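3-oxoacyl-[acyl-carrier-protein] synthase 2 (Rickettsia rickettsii, PDB 4JGA) probably catalyses the decarboxylative condensation of malonyl-ACP with a growing acyl chain, the elongation step of fatty acid synthesis in Rickettsia rickettsii. Local coordinates at residues S56-G64 with L230-A241; I125-I136 with F155-S165. All coordinates share one frame; numbering follows the deposited sequence.

Contact 1: residues S56-G64 with L230-A241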
loop_
_atom_site.group_PDB
_atom_site.type_symbol
_atom_site.label_atom_id
_atom_site.label_comp_id
_atom_site.label_asym_id
_atom_site.label_seq_id
_atom_site.Cartn_x
_atom_site.Cartn_y
_atom_site.Cartn_z
ATOM N N SER A 56 -17.324 -24.221 -13.533
ATOM C CA SER A 56 -18.632 -24.547 -14.065
ATOM C C SER A 56 -19.731 -23.582 -13.607
ATOM O O SER A 56 -20.679 -23.400 -14.345
ATOM C CB SER A 56 -19.020 -25.978 -13.704
ATOM O OG SER A 56 -18.920 -26.151 -12.312
ATOM N N LYS A 57 -19.595 -22.944 -12.429
ATOM C CA LYS A 57 -20.596 -21.961 -11.951
ATOM C C LYS A 57 -20.170 -20.518 -12.174
ATOM O O LYS A 57 -20.866 -19.613 -11.740
ATOM C CB LYS A 57 -20.914 -22.129 -10.443
ATOM N N LEU A 58 -19.033 -20.288 -12.822
ATOM C CA LEU A 58 -18.557 -18.929 -13.082
ATOM C C LEU A 58 -18.841 -18.503 -14.510
ATOM O O LEU A 58 -18.551 -19.235 -15.453
ATOM C CB LEU A 58 -17.063 -18.848 -12.831
ATOM C CG LEU A 58 -16.684 -19.048 -11.369
ATOM C CD1 LEU A 58 -15.176 -19.186 -11.242
ATOM C CD2 LEU A 58 -17.241 -17.895 -10.528
ATOM N N ALA A 59 -19.413 -17.314 -14.657
ATOM C CA ALA A 59 -19.798 -16.795 -15.960
ATOM C C ALA A 59 -18.598 -16.416 -16.811
ATOM O O ALA A 59 -18.686 -16.398 -18.034
ATOM C CB ALA A 59 -20.711 -15.601 -15.791
ATOM N N CYS A 60 -17.471 -16.089 -16.176
ATOM C CA CYS A 60 -16.195 -15.882 -16.893
ATOM C C CYS A 60 -15.263 -17.054 -16.620
ATOM O O CYS A 60 -15.052 -17.419 -15.488
ATOM C CB CYS A 60 -15.514 -14.588 -16.470
ATOM S SG CYS A 60 -13.936 -14.311 -17.334
ATOM N N LYS A 61 -14.752 -17.667 -17.682
ATOM C CA LYS A 61 -14.047 -18.936 -17.576
ATOM C C LYS A 61 -12.625 -18.836 -18.108
ATOM O O LYS A 61 -11.967 -19.847 -18.303
ATOM C CB LYS A 61 -14.815 -20.017 -18.352
ATOM C CG LYS A 61 -16.209 -20.281 -17.793
ATOM C CD LYS A 61 -17.037 -21.159 -18.715
ATOM C CE LYS A 61 -18.497 -21.120 -18.311
ATOM N NZ LYS A 61 -18.732 -21.728 -16.972
ATOM N N ILE A 62 -12.154 -17.610 -18.333
ATOM C CA ILE A 62 -10.868 -17.395 -19.014
ATOM C C ILE A 62 -10.026 -16.379 -18.255
ATOM O O ILE A 62 -10.542 -15.623 -17.453
ATOM C CB ILE A 62 -11.064 -16.867 -20.446
ATOM C CG1 ILE A 62 -11.880 -15.562 -20.440
ATOM C CG2 ILE A 62 -11.738 -17.932 -21.313
ATOM C CD1 ILE A 62 -11.883 -14.791 -21.759
ATOM N N ALA A 63 -8.736 -16.369 -18.544
ATOM C CA ALA A 63 -7.830 -15.451 -17.895
ATOM C C ALA A 63 -6.486 -15.460 -18.604
ATOM O O ALA A 63 -6.166 -16.410 -19.309
ATOM C CB ALA A 63 -7.653 -15.814 -16.410
ATOM N N GLY A 64 -5.731 -14.384 -18.376
ATOM C CA GLY A 64 -4.311 -14.309 -18.710
ATOM C C GLY A 64 -3.513 -15.031 -17.638
ATOM O O GLY A 64 -3.380 -14.551 -16.516
ATOM N N LEU A 230 -16.173 -8.085 -15.958
ATOM C CA LEU A 230 -15.502 -9.049 -16.845
ATOM C C LEU A 230 -16.227 -9.381 -18.136
ATOM O O LEU A 230 -17.459 -9.507 -18.150
ATOM C CB LEU A 230 -15.210 -10.362 -16.104
ATOM C CG LEU A 230 -14.408 -10.287 -14.810
ATOM C CD1 LEU A 230 -14.009 -11.688 -14.335
ATOM C CD2 LEU A 230 -13.143 -9.431 -14.960
ATOM N N CYS A 231 -15.465 -9.595 -19.210
ATOM C CA CYS A 231 -16.017 -10.228 -20.419
ATOM C C CYS A 231 -16.490 -11.674 -20.159
ATOM O O CYS A 231 -15.705 -12.536 -19.766
ATOM C CB CYS A 231 -14.976 -10.270 -21.544
ATOM S SG CYS A 231 -15.665 -10.867 -23.080
ATOM N N THR A 232 -17.768 -11.947 -20.406
ATOM C CA THR A 232 -18.320 -13.279 -20.174
ATOM C C THR A 232 -18.852 -13.911 -21.467
ATOM O O THR A 232 -19.390 -14.998 -21.424
ATOM C CB THR A 232 -19.443 -13.263 -19.123
ATOM O OG1 THR A 232 -20.494 -12.433 -19.576
ATOM C CG2 THR A 232 -18.952 -12.713 -17.775
ATOM N N LYS A 233 -18.653 -13.238 -22.596
ATOM C CA LYS A 233 -19.182 -13.650 -23.880
ATOM C C LYS A 233 -18.163 -14.345 -24.839
ATOM O O LYS A 233 -18.544 -14.817 -25.905
ATOM C CB LYS A 233 -19.799 -12.416 -24.594
ATOM N N TYR A 234 -16.885 -14.414 -24.485
ATOM C CA TYR A 234 -15.898 -15.057 -25.362
ATOM C C TYR A 234 -15.220 -16.257 -24.694
ATOM O O TYR A 234 -14.057 -16.559 -25.013
ATOM C CB TYR A 234 -14.821 -14.055 -25.774
ATOM C CG TYR A 234 -15.216 -13.097 -26.882
ATOM C CD1 TYR A 234 -15.919 -11.938 -26.588
ATOM C CD2 TYR A 234 -14.860 -13.335 -28.203
ATOM C CE1 TYR A 234 -16.282 -11.049 -27.574
ATOM C CE2 TYR A 234 -15.201 -12.440 -29.209
ATOM C CZ TYR A 234 -15.911 -11.295 -28.878
ATOM O OH TYR A 234 -16.263 -10.406 -29.844
ATOM N N ASN A 235 -15.924 -16.970 -23.813
ATOM C CA ASN A 235 -15.335 -18.141 -23.143
ATOM C C ASN A 235 -14.905 -19.266 -24.110
ATOM O O ASN A 235 -13.956 -20.000 -23.814
ATOM C CB ASN A 235 -16.281 -18.733 -22.101
ATOM C CG ASN A 235 -16.467 -17.828 -20.896
ATOM O OD1 ASN A 235 -15.553 -17.107 -20.463
ATOM N ND2 ASN A 235 -17.646 -17.899 -20.310
ATOM N N ASP A 236 -15.578 -19.381 -25.244
ATOM C CA ASP A 236 -15.211 -20.359 -26.275
ATOM C C ASP A 236 -14.080 -19.908 -27.179
ATOM O O ASP A 236 -13.479 -20.735 -27.856
ATOM C CB ASP A 236 -16.420 -20.678 -27.135
ATOM C CG ASP A 236 -17.540 -21.299 -26.314
ATOM O OD1 ASP A 236 -17.237 -22.021 -25.356
ATOM O OD2 ASP A 236 -18.724 -21.067 -26.606
ATOM N N ASN A 237 -13.764 -18.615 -27.167
ATOM C CA ASN A 237 -12.652 -18.084 -27.966
ATOM C C ASN A 237 -11.855 -17.086 -27.139
ATOM O O ASN A 237 -11.906 -15.886 -27.399
ATOM C CB ASN A 237 -13.179 -17.386 -29.229
ATOM C CG ASN A 237 -13.883 -18.317 -30.173
ATOM O OD1 ASN A 237 -13.343 -18.664 -31.208
ATOM N ND2 ASN A 237 -15.108 -18.716 -29.836
ATOM N N PRO A 238 -11.122 -17.584 -26.125
ATOM C CA PRO A 238 -10.452 -16.744 -25.128
ATOM C C PRO A 238 -9.561 -15.647 -25.722
ATOM O O PRO A 238 -9.547 -14.537 -25.205
ATOM C CB PRO A 238 -9.604 -17.733 -24.325
ATOM C CG PRO A 238 -10.206 -19.061 -24.556
ATOM C CD PRO A 238 -10.936 -19.027 -25.858
ATOM N N LYS A 239 -8.840 -15.961 -26.792
ATOM C CA LYS A 239 -7.893 -14.999 -27.358
ATOM C C LYS A 239 -8.569 -13.839 -28.057
ATOM O O LYS A 239 -7.906 -12.895 -28.437
ATOM C CB LYS A 239 -6.957 -15.653 -28.365
ATOM C CG LYS A 239 -6.025 -16.737 -27.841
ATOM C CD LYS A 239 -5.344 -17.356 -29.067
ATOM C CE LYS A 239 -4.424 -18.511 -28.777
ATOM N NZ LYS A 239 -3.286 -18.111 -27.924
ATOM N N LYS A 240 -9.881 -13.913 -28.228
ATOM C CA LYS A 240 -10.649 -12.831 -28.848
ATOM C C LYS A 240 -11.345 -11.902 -27.838
ATOM O O LYS A 240 -11.939 -10.909 -28.229
ATOM C CB LYS A 240 -11.680 -13.428 -29.796
ATOM C CG LYS A 240 -11.042 -14.066 -31.018
ATOM C CD LYS A 240 -12.048 -14.825 -31.864
ATOM C CE LYS A 240 -13.043 -13.921 -32.579
ATOM N NZ LYS A 240 -12.450 -13.244 -33.762
ATOM N N ALA A 241 -11.291 -12.247 -26.557
ATOM C CA ALA A 241 -12.083 -11.568 -25.513
ATOM C C ALA A 241 -11.652 -10.143 -25.267
ATOM O O ALA A 241 -12.500 -9.246 -25.137
ATOM C CB ALA A 241 -12.029 -12.350 -24.199
#
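Ile-62 is the bump of this contact, and the hollow that takes it is made by Pro-238, Ala-241 and the amide of Asn-235. Its two branches divide the work. CG2 rests on the proline ring, 3.7 Å from Pro-238 CB, while CD1 reaches deeper, to 3.5 Å from Ala-241 CB, a tight fit that the small alanine makes possible. CG1 lies between the backbone N and the carbonyl carbon (chi1 57°), which sends the two branches to separate walls. A branched aliphatic chain suits such a two-sided hollow.

Beside it, Asn-235, in the type I turn from Tyr-234 to Asn-237, uses both ends of its amide on the loop backbone. Able to donate and accept at once, an asparagine suits a turn that must bridge to another loop. ND2 donates to Ala-59 O at 2.9 Å, nearly straight and within the amide plane, although it comes in above the plane of the Ala-59 carbonyl. OD1 accepts from Lys-61 N, also at 2.9 Å, with the N-H above the carbonyl plane. The aliphatic part of Lys-61 crosses this amide at about a right angle, and its NZ turns away to Leu-58 O and Thr-55 O. Farther along, Leu-230 CD1 meets Cys-60 CB at 3.9 Å.

Strand 47-49 supports Ile-62 and Pro-238 through Ile-47, and helix 218-226 packs against Cys-60 and Leu-230 through Val-225.

Contact 2: residues I125-I136 with F155-S165. With EDO (1,2-ethanediol), chain D.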
loop_
_atom_site.group_PDB
_atom_site.type_symbol
_atom_site.label_atom_id
_atom_site.label_comp_id
_atom_site.label_asym_id
_atom_site.label_seq_id
_atom_site.Cartn_x
_atom_site.Cartn_y
_atom_site.Cartn_z
ATOM N N ILE A 125 9.712 -0.234 -3.404
ATOM C CA ILE A 125 8.281 0.029 -3.395
ATOM C C ILE A 125 7.643 -0.980 -4.339
ATOM O O ILE A 125 7.581 -0.786 -5.572
ATOM C CB ILE A 125 7.907 1.462 -3.808
ATOM C CG1 ILE A 125 8.607 2.486 -2.903
ATOM C CG2 ILE A 125 6.398 1.657 -3.680
ATOM C CD1 ILE A 125 8.182 3.925 -3.172
ATOM N N LEU A 126 7.209 -2.069 -3.730
ATOM C CA LEU A 126 6.644 -3.194 -4.433
ATOM C C LEU A 126 5.223 -3.422 -3.887
ATOM O O LEU A 126 4.994 -3.449 -2.678
ATOM C CB LEU A 126 7.520 -4.458 -4.299
ATOM C CG LEU A 126 8.897 -4.392 -4.912
ATOM C CD1 LEU A 126 9.752 -5.546 -4.449
ATOM C CD2 LEU A 126 8.773 -4.397 -6.426
ATOM N N GLY A 127 4.263 -3.506 -4.804
ATOM C CA GLY A 127 2.859 -3.582 -4.391
ATOM C C GLY A 127 2.064 -4.666 -5.080
ATOM O O GLY A 127 2.582 -5.416 -5.933
ATOM N N SER A 128 0.802 -4.731 -4.663
ATOM C CA SER A 128 -0.229 -5.569 -5.254
ATOM C C SER A 128 -1.570 -4.870 -5.030
ATOM O O SER A 128 -1.709 -4.086 -4.106
ATOM C CB SER A 128 -0.230 -6.947 -4.598
ATOM O OG SER A 128 -1.118 -7.830 -5.273
ATOM N N GLY A 129 -2.543 -5.109 -5.891
ATOM C CA GLY A 129 -3.861 -4.496 -5.705
ATOM C C GLY A 129 -4.670 -5.217 -4.648
ATOM O O GLY A 129 -5.311 -4.593 -3.782
ATOM N N ILE A 130 -4.654 -6.546 -4.744
ATOM C CA ILE A 130 -5.393 -7.414 -3.830
ATOM C C ILE A 130 -4.456 -8.246 -2.976
ATOM O O ILE A 130 -4.792 -8.560 -1.867
ATOM C CB ILE A 130 -6.346 -8.356 -4.574
ATOM C CG1 ILE A 130 -7.089 -7.565 -5.625
ATOM C CG2 ILE A 130 -7.357 -8.986 -3.601
ATOM C CD1 ILE A 130 -8.145 -8.371 -6.362
ATOM N N GLY A 131 -3.272 -8.576 -3.461
ATOM C CA GLY A 131 -2.329 -9.301 -2.620
ATOM C C GLY A 131 -2.658 -10.796 -2.491
ATOM O O GLY A 131 -2.907 -11.481 -3.494
ATOM N N GLY A 132 -2.669 -11.293 -1.247
ATOM C CA GLY A 132 -2.651 -12.724 -0.985
ATOM C C GLY A 132 -4.023 -13.340 -0.946
ATOM O O GLY A 132 -4.423 -13.979 0.060
ATOM N N LEU A 133 -4.760 -13.132 -2.020
ATOM C CA LEU A 133 -6.167 -13.511 -2.099
ATOM C C LEU A 133 -6.371 -15.009 -1.971
ATOM O O LEU A 133 -7.195 -15.456 -1.168
ATOM C CB LEU A 133 -6.772 -13.001 -3.394
ATOM C CG LEU A 133 -8.243 -13.343 -3.573
ATOM C CD1 LEU A 133 -9.049 -12.811 -2.402
ATOM C CD2 LEU A 133 -8.761 -12.835 -4.900
ATOM N N LYS A 134 -5.612 -15.794 -2.731
ATOM C CA LYS A 134 -5.691 -17.248 -2.656
ATOM C C LYS A 134 -5.296 -17.751 -1.237
ATOM O O LYS A 134 -5.921 -18.646 -0.693
ATOM C CB LYS A 134 -4.815 -17.892 -3.738
ATOM C CG LYS A 134 -4.699 -19.404 -3.595
ATOM C CD LYS A 134 -4.186 -20.050 -4.880
ATOM C CE LYS A 134 -3.864 -21.536 -4.719
ATOM N NZ LYS A 134 -5.096 -22.329 -4.447
ATOM N N MET A 135 -4.265 -17.161 -0.656
ATOM C CA MET A 135 -3.783 -17.550 0.655
ATOM C C MET A 135 -4.869 -17.343 1.710
ATOM O O MET A 135 -5.162 -18.263 2.479
ATOM C CB MET A 135 -2.506 -16.768 1.018
ATOM C CG MET A 135 -1.842 -17.172 2.339
ATOM S SD MET A 135 -1.525 -18.931 2.513
ATOM C CE MET A 135 -0.468 -19.234 1.068
ATOM N N ILE A 136 -5.531 -16.187 1.667
ATOM C CA ILE A 136 -6.584 -15.881 2.629
ATOM C C ILE A 136 -7.806 -16.752 2.369
ATOM O O ILE A 136 -8.372 -17.292 3.291
ATOM C CB ILE A 136 -6.959 -14.383 2.640
ATOM C CG1 ILE A 136 -5.749 -13.547 3.067
ATOM C CG2 ILE A 136 -8.124 -14.101 3.594
ATOM C CD1 ILE A 136 -5.939 -12.043 2.959
ATOM N N PHE A 155 0.947 -18.273 7.704
ATOM C CA PHE A 155 -0.227 -17.608 7.141
ATOM C C PHE A 155 -0.118 -16.066 7.049
ATOM O O PHE A 155 -0.314 -15.483 5.962
ATOM C CB PHE A 155 -1.496 -17.988 7.905
ATOM C CG PHE A 155 -2.705 -17.208 7.467
ATOM C CD1 PHE A 155 -3.109 -17.219 6.127
ATOM C CD2 PHE A 155 -3.400 -16.395 8.371
ATOM C CE1 PHE A 155 -4.187 -16.456 5.715
ATOM C CE2 PHE A 155 -4.488 -15.649 7.964
ATOM C CZ PHE A 155 -4.894 -15.673 6.630
ATOM N N ILE A 156 0.208 -15.407 8.157
ATOM C CA ILE A 156 0.244 -13.938 8.149
ATOM C C ILE A 156 1.271 -13.402 7.157
ATOM O O ILE A 156 0.897 -12.690 6.217
ATOM C CB ILE A 156 0.425 -13.341 9.564
ATOM C CG1 ILE A 156 -0.777 -13.702 10.451
ATOM C CG2 ILE A 156 0.599 -11.835 9.473
ATOM C CD1 ILE A 156 -2.100 -13.117 9.986
ATOM N N PRO A 157 2.571 -13.735 7.323
ATOM C CA PRO A 157 3.518 -13.184 6.318
ATOM C C PRO A 157 3.197 -13.584 4.864
ATOM O O PRO A 157 3.434 -12.803 3.914
ATOM C CB PRO A 157 4.898 -13.731 6.788
ATOM C CG PRO A 157 4.586 -14.903 7.664
ATOM C CD PRO A 157 3.272 -14.533 8.343
ATOM N N ALA A 158 2.670 -14.791 4.676
ATOM C CA ALA A 158 2.361 -15.277 3.333
ATOM C C ALA A 158 1.277 -14.467 2.643
ATOM O O ALA A 158 1.201 -14.468 1.406
ATOM C CB ALA A 158 1.930 -16.722 3.392
ATOM N N SER A 159 0.456 -13.798 3.450
ATOM C CA SER A 159 -0.692 -13.034 3.009
ATOM C C SER A 159 -0.443 -11.512 2.950
ATOM O O SER A 159 -1.263 -10.772 2.389
ATOM C CB SER A 159 -1.859 -13.230 3.988
ATOM O OG SER A 159 -2.279 -14.589 4.059
ATOM N N LEU A 160 0.639 -11.027 3.524
ATOM C CA LEU A 160 0.840 -9.586 3.629
ATOM C C LEU A 160 1.445 -8.993 2.369
ATOM O O LEU A 160 2.477 -9.451 1.887
ATOM C CB LEU A 160 1.745 -9.272 4.805
ATOM C CG LEU A 160 1.197 -9.420 6.213
ATOM C CD1 LEU A 160 2.296 -9.157 7.221
ATOM C CD2 LEU A 160 0.083 -8.422 6.437
ATOM N N ILE A 161 0.806 -7.946 1.850
ATOM C CA ILE A 161 1.322 -7.271 0.636
ATOM C C ILE A 161 2.793 -6.883 0.749
ATOM O O ILE A 161 3.577 -7.031 -0.191
ATOM C CB ILE A 161 0.419 -6.083 0.209
ATOM C CG1 ILE A 161 -0.895 -6.647 -0.321
ATOM C CG2 ILE A 161 1.088 -5.249 -0.887
ATOM C CD1 ILE A 161 -1.975 -5.639 -0.656
ATOM N N ASN A 162 3.187 -6.414 1.915
ATOM C CA ASN A 162 4.522 -5.880 2.075
ATOM C C ASN A 162 5.612 -6.939 2.216
ATOM O O ASN A 162 6.807 -6.603 2.249
ATOM C CB ASN A 162 4.581 -4.900 3.236
ATOM C CG ASN A 162 4.511 -5.583 4.573
ATOM O OD1 ASN A 162 3.529 -6.266 4.899
ATOM N ND2 ASN A 162 5.526 -5.385 5.364
ATOM N N LEU A 163 5.227 -8.207 2.252
ATOM C CA LEU A 163 6.243 -9.249 2.328
ATOM C C LEU A 163 6.918 -9.528 0.982
ATOM O O LEU A 163 7.924 -10.261 0.920
ATOM C CB LEU A 163 5.688 -10.510 3.000
ATOM C CG LEU A 163 6.031 -10.653 4.488
ATOM C CD1 LEU A 163 7.510 -10.975 4.638
ATOM C CD2 LEU A 163 5.710 -9.416 5.294
ATOM N N LEU A 164 6.395 -8.934 -0.088
ATOM C CA LEU A 164 7.113 -8.971 -1.358
ATOM C C LEU A 164 8.350 -8.094 -1.248
ATOM O O LEU A 164 9.478 -8.583 -1.444
ATOM C CB LEU A 164 6.224 -8.566 -2.497
ATOM C CG LEU A 164 6.930 -8.296 -3.841
ATOM C CD1 LEU A 164 7.814 -9.433 -4.341
ATOM C CD2 LEU A 164 5.847 -8.012 -4.843
ATOM N N SER A 165 8.156 -6.838 -0.834
ATOM C CA SER A 165 9.298 -5.952 -0.491
ATOM C C SER A 165 10.187 -6.612 0.582
ATOM O O SER A 165 11.411 -6.598 0.469
ATOM C CB SER A 165 8.825 -4.568 0.009
ATOM O OG SER A 165 8.339 -3.763 -1.053
HETATM C C1 EDO D . -4.670 -7.251 1.687
HETATM O O1 EDO D . -4.238 -8.169 2.722
HETATM C C2 EDO D . -5.628 -8.010 0.825
HETATM O O2 EDO D . -6.367 -7.183 -0.043
HETATM O O HOH W 1 5.638 -5.560 -1.123
HETATM O O HOH W 2 -3.089 -9.512 1.058
#
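This contact lies at the subunit interface, where, by analogy with FabF-type synthases, Ile-136 and Phe-155 are probably near the acyl-chain pocket. Ile-161 fills the glycine-rich turn from strand 122-127 into helix 133-146. Its CG1 lies 3.8 Å from Gly-131 CA, and CD1 is equally near Ser-128 O. Gly-131 has a positive phi (77°), a conformation that suits glycine, and its bare CA lets the isoleucine come close. Gly-131 N also donates to Ser-128 OG at 2.9 Å, an ST motif, and that hydroxyl bonds to Ala-212 O.

Two waters bridge the backbones of the two segments. Water 1 donates to Leu-126 O and Ile-161 O and accepts from Ser-165 N. Gly-132, the N-cap of helix 133-146, has its N 3.9 Å from Ser-159 O, and water 2 joins them, accepting from the N and donating to the O; an ethanediol, probably from the crystallisation liquor, lies beside it.

With CG opposite its own backbone N (chi1 -176°) and bends at chi2 and chi3, Met-135 reaches Ala-158 CB, 3.9 Å from CG. CG also lies 3.1 Å from Ser-159 OG, a hydroxyl that donates to Phe-155 O within its own helix. The Phe-155 ring presents its edge, with CE1 3.8 Å from Met-135 O. Leu-126 and Leu-164 cross at about a right angle, CB to CG 3.9 Å, while Ser-165 OG bonds to Gln-179 O.

Glu-213 receives the N-H groups of Gly-129, Ile-130 and Gly-131. Ile-136 packs near its counterpart in the second subunit, and Asn-162 ND2 donates to O of Phe-422 of the second subunit. The strand belongs to the central mixed sheet of the thiolase fold, and the helices after it lie at the dimer interface, as in other ketoacyl synthases.

From the N terminus, the chain first runs through strand 18-26 and the two-stranded antiparallel sheet of 47-49 and 62-64, whose long connection and second strand supply 56-64 to contact 1. It then passes through strand 122-127 and both halves of contact 2, with 18 residues between them, before reaching 230-241. Contact 2 is therefore a short loop nested inside the long one that contact 1 closes. The inner loop ties strand 122-127, next to the edge strand 178-179, to helices 155-159 and 163-172; the outer one joins the two-stranded sheet to the connection between helix 218-226 and strand 257-265. Their centres are 26 Å apart and they do not touch, yet both reach the second subunit.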